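Local coordinates for protein putative ATP binding component of ABC-transporter (PDB 2R5O) that probably recognises and binds the O-antigen polysaccharide for export, as the carbohydrate-binding C-terminal domain of an ABC transporter's ATP-binding component, at residues V132-S146 / L157-K170. Sequence-based numbering, arbitrary orientation. Where two conformers were deposited one is given.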
loop_
_atom_site.group_PDB
_atom_site.type_symbol
_atom_site.label_atom_id
_atom_site.label_comp_id
_atom_site.label_asym_id
_atom_site.label_seq_id
_atom_site.Cartn_x
_atom_site.Cartn_y
_atom_site.Cartn_z
ATOM N N VAL A 132 -1.931 8.324 3.040
ATOM C CA VAL A 132 -0.538 7.933 2.988
ATOM C C VAL A 132 -0.395 6.569 3.705
ATOM O O VAL A 132 0.032 6.471 4.868
ATOM C CB VAL A 132 0.362 9.030 3.544
ATOM C CG1 VAL A 132 1.832 8.642 3.421
ATOM C CG2 VAL A 132 0.097 10.359 2.784
ATOM N N ASP A 133 -0.773 5.526 2.977
ATOM C CA ASP A 133 -0.898 4.137 3.510
ATOM C C ASP A 133 0.490 3.417 3.450
ATOM O O ASP A 133 0.686 2.454 2.714
ATOM C CB ASP A 133 -1.989 3.374 2.725
ATOM C CG ASP A 133 -3.407 3.828 3.030
ATOM O OD1 ASP A 133 -3.638 4.542 4.013
ATOM O OD2 ASP A 133 -4.343 3.463 2.272
ATOM N N LEU A 134 1.444 3.992 4.185
ATOM C CA LEU A 134 2.845 3.605 4.212
ATOM C C LEU A 134 3.305 3.452 5.643
ATOM O O LEU A 134 2.720 4.029 6.572
ATOM C CB LEU A 134 3.742 4.653 3.520
ATOM C CG LEU A 134 3.425 4.955 2.058
ATOM C CD1 LEU A 134 4.330 6.025 1.522
ATOM C CD2 LEU A 134 3.506 3.728 1.191
ATOM N N ASN A 135 4.339 2.643 5.847
ATOM C CA ASN A 135 4.878 2.440 7.182
ATOM C C ASN A 135 5.736 3.651 7.578
ATOM O O ASN A 135 6.076 4.517 6.760
ATOM C CB ASN A 135 5.712 1.143 7.216
ATOM C CG ASN A 135 5.645 0.422 8.548
ATOM O OD1 ASN A 135 5.132 0.966 9.528
ATOM N ND2 ASN A 135 6.145 -0.801 8.577
ATOM N N SER A 136 6.090 3.732 8.850
ATOM C CA SER A 136 6.982 4.806 9.296
ATOM C C SER A 136 8.242 4.790 8.462
ATOM O O SER A 136 8.738 3.703 8.108
ATOM C CB SER A 136 7.428 4.602 10.746
ATOM O OG SER A 136 6.341 4.735 11.632
ATOM N N GLY A 137 8.772 5.973 8.143
ATOM C CA GLY A 137 10.019 6.078 7.398
ATOM C C GLY A 137 10.017 7.290 6.484
ATOM O O GLY A 137 9.182 8.161 6.605
ATOM N N ASP A 138 10.999 7.367 5.609
ATOM C CA ASP A 138 11.207 8.498 4.698
ATOM C C ASP A 138 10.954 8.037 3.260
ATOM O O ASP A 138 11.342 6.911 2.878
ATOM C CB ASP A 138 12.650 9.009 4.810
ATOM C CG ASP A 138 12.927 9.762 6.103
ATOM O OD1 ASP A 138 11.984 10.105 6.828
ATOM O OD2 ASP A 138 14.124 10.007 6.379
ATOM N N TYR A 139 10.337 8.902 2.471
ATOM C CA TYR A 139 9.968 8.590 1.104
ATOM C C TYR A 139 10.298 9.802 0.231
ATOM O O TYR A 139 10.420 10.938 0.700
ATOM C CB TYR A 139 8.475 8.237 1.048
ATOM C CG TYR A 139 8.133 7.076 1.965
ATOM C CD1 TYR A 139 8.299 5.764 1.560
ATOM C CD2 TYR A 139 7.717 7.301 3.269
ATOM C CE1 TYR A 139 8.025 4.713 2.379
ATOM C CE2 TYR A 139 7.423 6.254 4.118
ATOM C CZ TYR A 139 7.589 4.944 3.665
ATOM O OH TYR A 139 7.318 3.871 4.474
ATOM N N LEU A 140 10.399 9.543 -1.063
ATOM C CA LEU A 140 10.737 10.537 -2.052
ATOM C C LEU A 140 9.571 10.805 -2.962
ATOM O O LEU A 140 9.014 9.868 -3.573
ATOM C CB LEU A 140 11.918 10.081 -2.898
ATOM C CG LEU A 140 13.197 9.717 -2.140
ATOM C CD1 LEU A 140 14.261 9.178 -3.054
ATOM C CD2 LEU A 140 13.718 10.915 -1.347
ATOM N N LEU A 141 9.189 12.074 -3.060
ATOM C CA LEU A 141 8.070 12.523 -3.888
ATOM C C LEU A 141 8.595 13.270 -5.101
ATOM O O LEU A 141 9.530 14.068 -5.007
ATOM C CB LEU A 141 7.159 13.448 -3.065
ATOM C CG LEU A 141 5.999 14.145 -3.776
ATOM C CD1 LEU A 141 4.965 13.172 -4.274
ATOM C CD2 LEU A 141 5.379 15.179 -2.832
ATOM N N SER A 142 7.949 13.023 -6.236
ATOM C CA SER A 142 8.149 13.759 -7.493
ATOM C C SER A 142 6.846 14.407 -7.942
ATOM O O SER A 142 5.789 13.802 -7.820
ATOM C CB SER A 142 8.542 12.774 -8.613
ATOM O OG SER A 142 9.680 12.004 -8.269
ATOM N N PHE A 143 6.949 15.625 -8.489
ATOM C CA PHE A 143 5.859 16.274 -9.181
ATOM C C PHE A 143 6.298 16.478 -10.628
ATOM O O PHE A 143 7.442 16.911 -10.857
ATOM C CB PHE A 143 5.540 17.646 -8.609
ATOM C CG PHE A 143 4.744 17.670 -7.326
ATOM C CD1 PHE A 143 3.457 17.226 -7.289
ATOM C CD2 PHE A 143 5.275 18.232 -6.183
ATOM C CE1 PHE A 143 2.693 17.370 -6.169
ATOM C CE2 PHE A 143 4.528 18.342 -5.026
ATOM C CZ PHE A 143 3.224 17.907 -5.025
ATOM N N GLY A 144 5.423 16.225 -11.591
ATOM C CA GLY A 144 5.719 16.442 -12.994
ATOM C C GLY A 144 4.554 17.047 -13.734
ATOM O O GLY A 144 3.405 16.903 -13.318
ATOM N N ILE A 145 4.849 17.727 -14.847
ATOM C CA ILE A 145 3.824 18.234 -15.778
ATOM C C ILE A 145 4.254 17.842 -17.198
ATOM O O ILE A 145 5.403 18.063 -17.588
ATOM C CB ILE A 145 3.570 19.778 -15.599
ATOM C CG1 ILE A 145 2.425 20.280 -16.477
ATOM C CG2 ILE A 145 4.795 20.576 -15.820
ATOM C CD1 ILE A 145 1.057 19.845 -16.004
ATOM N N SER A 146 3.315 17.262 -17.941
ATOM C CA SER A 146 3.499 16.823 -19.310
ATOM C C SER A 146 2.320 17.261 -20.130
ATOM O O SER A 146 1.342 17.761 -19.589
ATOM C CB SER A 146 3.659 15.299 -19.341
ATOM O OG SER A 146 4.688 14.869 -18.447
ATOM N N LEU A 157 7.267 18.213 -19.777
ATOM C CA LEU A 157 7.546 19.650 -19.819
ATOM C C LEU A 157 8.488 20.043 -18.701
ATOM O O LEU A 157 9.515 20.652 -18.958
ATOM C CB LEU A 157 6.265 20.479 -19.781
ATOM C CG LEU A 157 5.211 20.088 -20.823
ATOM C CD1 LEU A 157 3.950 20.884 -20.627
ATOM C CD2 LEU A 157 5.731 20.265 -22.247
ATOM N N ASP A 158 8.132 19.705 -17.473
ATOM C CA ASP A 158 8.986 19.945 -16.299
ATOM C C ASP A 158 8.732 18.811 -15.337
ATOM O O ASP A 158 7.577 18.578 -14.974
ATOM C CB ASP A 158 8.671 21.307 -15.643
ATOM C CG ASP A 158 9.655 21.692 -14.552
ATOM O OD1 ASP A 158 10.793 21.156 -14.521
ATOM O OD2 ASP A 158 9.281 22.536 -13.702
ATOM N N ARG A 159 9.767 18.092 -14.943
ATOM C CA ARG A 159 9.659 16.870 -14.154
ATOM C C ARG A 159 10.613 17.025 -12.996
ATOM O O ARG A 159 11.834 17.058 -13.197
ATOM C CB ARG A 159 10.022 15.662 -15.009
ATOM C CG ARG A 159 9.214 15.581 -16.313
ATOM C CD ARG A 159 7.683 15.445 -16.087
ATOM N NE ARG A 159 7.470 14.225 -15.355
ATOM C CZ ARG A 159 7.184 13.051 -15.880
ATOM N NH1 ARG A 159 6.736 12.941 -17.137
ATOM N NH2 ARG A 159 7.258 11.996 -15.097
ATOM N N ARG A 160 10.086 17.176 -11.795
ATOM C CA ARG A 160 10.889 17.470 -10.596
ATOM C C ARG A 160 11.032 16.185 -9.793
ATOM O O ARG A 160 10.303 15.939 -8.816
ATOM C CB ARG A 160 10.297 18.656 -9.860
ATOM C CG ARG A 160 10.239 19.854 -10.804
ATOM C CD ARG A 160 10.126 21.228 -10.179
ATOM N NE ARG A 160 11.355 21.585 -9.475
ATOM C CZ ARG A 160 11.663 22.828 -9.140
ATOM N NH1 ARG A 160 10.861 23.819 -9.447
ATOM N NH2 ARG A 160 12.780 23.068 -8.476
ATOM N N TYR A 161 11.931 15.333 -10.284
ATOM C CA TYR A 161 12.002 13.951 -9.851
ATOM C C TYR A 161 12.775 13.869 -8.525
ATOM O O TYR A 161 13.835 14.476 -8.343
ATOM C CB TYR A 161 12.703 13.150 -10.942
ATOM C CG TYR A 161 12.964 11.709 -10.647
ATOM C CD1 TYR A 161 11.945 10.778 -10.585
ATOM C CD2 TYR A 161 14.268 11.254 -10.515
ATOM C CE1 TYR A 161 12.242 9.416 -10.344
ATOM C CE2 TYR A 161 14.555 9.947 -10.278
ATOM C CZ TYR A 161 13.561 9.043 -10.189
ATOM O OH TYR A 161 13.909 7.724 -9.970
ATOM N N ASP A 162 12.208 13.107 -7.584
ATOM C CA ASP A 162 12.764 12.886 -6.255
ATOM C C ASP A 162 13.139 14.216 -5.619
ATOM O O ASP A 162 14.223 14.400 -5.059
ATOM C CB ASP A 162 13.976 11.954 -6.290
ATOM C CG ASP A 162 13.626 10.494 -6.549
ATOM O OD1 ASP A 162 12.475 10.103 -6.441
ATOM O OD2 ASP A 162 14.598 9.741 -6.847
ATOM N N SER A 163 12.200 15.159 -5.694
ATOM C CA SER A 163 12.464 16.534 -5.303
ATOM C C SER A 163 11.989 16.924 -3.921
ATOM O O SER A 163 12.345 18.023 -3.472
ATOM C CB SER A 163 11.867 17.475 -6.336
ATOM O OG SER A 163 10.453 17.279 -6.452
ATOM N N ILE A 164 11.230 16.061 -3.257
ATOM C CA ILE A 164 10.697 16.367 -1.939
ATOM C C ILE A 164 10.852 15.131 -1.053
ATOM O O ILE A 164 10.584 14.004 -1.510
ATOM C CB ILE A 164 9.205 16.798 -2.036
ATOM C CG1 ILE A 164 9.043 18.086 -2.873
ATOM C CG2 ILE A 164 8.582 16.955 -0.642
ATOM C CD1 ILE A 164 7.640 18.282 -3.424
ATOM N N ILE A 165 11.313 15.323 0.183
ATOM C CA ILE A 165 11.371 14.228 1.157
ATOM C C ILE A 165 10.116 14.289 2.020
ATOM O O ILE A 165 9.707 15.360 2.494
ATOM C CB ILE A 165 12.691 14.193 1.970
ATOM C CG1 ILE A 165 12.726 12.954 2.862
ATOM C CG2 ILE A 165 12.905 15.474 2.755
ATOM C CD1 ILE A 165 14.114 12.582 3.332
ATOM N N LEU A 166 9.486 13.131 2.204
ATOM C CA LEU A 166 8.337 12.949 3.081
ATOM C C LEU A 166 8.734 12.060 4.256
ATOM O O LEU A 166 9.376 11.044 4.080
ATOM C CB LEU A 166 7.201 12.237 2.340
ATOM C CG LEU A 166 6.709 12.872 1.033
ATOM C CD1 LEU A 166 5.583 12.056 0.420
ATOM C CD2 LEU A 166 6.254 14.307 1.228
ATOM N N HIS A 167 8.294 12.447 5.442
ATOM C CA HIS A 167 8.481 11.666 6.662
ATOM C C HIS A 167 7.136 11.151 7.080
ATOM O O HIS A 167 6.197 11.948 7.147
ATOM C CB HIS A 167 9.075 12.527 7.791
ATOM C CG HIS A 167 10.274 13.313 7.382
ATOM N ND1 HIS A 167 11.470 12.715 7.042
ATOM C CD2 HIS A 167 10.469 14.645 7.252
ATOM C CE1 HIS A 167 12.350 13.650 6.723
ATOM N NE2 HIS A 167 11.769 14.828 6.839
ATOM N N VAL A 168 7.014 9.853 7.354
ATOM C CA VAL A 168 5.763 9.240 7.815
ATOM C C VAL A 168 5.977 8.749 9.225
ATOM O O VAL A 168 6.969 8.084 9.499
ATOM C CB VAL A 168 5.318 8.049 6.894
ATOM C CG1 VAL A 168 4.099 7.346 7.467
ATOM C CG2 VAL A 168 5.019 8.564 5.481
ATOM N N THR A 169 5.017 9.052 10.078
ATOM C CA THR A 169 5.015 8.616 11.473
ATOM C C THR A 169 3.773 7.777 11.810
ATOM O O THR A 169 2.705 7.975 11.226
ATOM C CB THR A 169 5.117 9.796 12.474
ATOM O OG1 THR A 169 4.147 10.798 12.144
ATOM C CG2 THR A 169 6.500 10.419 12.421
ATOM N N LYS A 170 3.965 6.831 12.727
ATOM C CA LYS A 170 2.919 5.962 13.279
ATOM C C LYS A 170 3.294 5.634 14.719
ATOM O O LYS A 170 4.452 5.809 15.149
ATOM C CB LYS A 170 2.860 4.634 12.511
ATOM C CG LYS A 170 2.587 4.708 11.038
ATOM C CD LYS A 170 2.577 3.331 10.402
ATOM C CE LYS A 170 1.415 2.495 10.887
ATOM N NZ LYS A 170 0.092 3.028 10.439
HETATM O O HOH W 1 0.147 3.426 7.688
HETATM O O HOH W 2 6.927 6.724 13.563
HETATM O O HOH W 3 9.673 10.005 -6.427
#
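The His167 ring meets Asp138 at its edge. His167 ND1 donates to Asp138 OD1 over 2.7 Å, nearly straight and in the ring plane, but reaches that oxygen from above the carboxylate plane; the two planes are turned 64° apart. The Tyr139 ring has Leu134 CD1 over the centre of one face. At its edge the hydroxyl donates to Asn135 O (Tyr139 OH to Asn135 O 2.7 Å), which tethers the outer end of the ring, and Val168 CG2 lies obliquely 3.6 Å from Tyr139 CE2. Asp162 CG sits over one face of Tyr161. The Phe143 ring packs obliquely on Ile164 (CE2 to CD1 3.5 Å).

The segments form an antiparallel hairpin in the larger sheet of this immunoglobulin-like domain. Tyr139, Leu141, Phe143, Ile164 and Leu166 share one face, and Phe74 and Tyr53 of the other sheet pack against this side. Two classic bulges interrupt the ladder. Leu141 O accepts from Ser163 N and Ile164 N, and Ile145 O from Leu157 N and Asp158 N. Where the chain turns a corner at Asp162, its N donates to Ser142 OG (2.8 Å), which chi1 -55° places beside its own backbone N. One water bridges Leu140 O, Ser142 OG and Asp162 OD1.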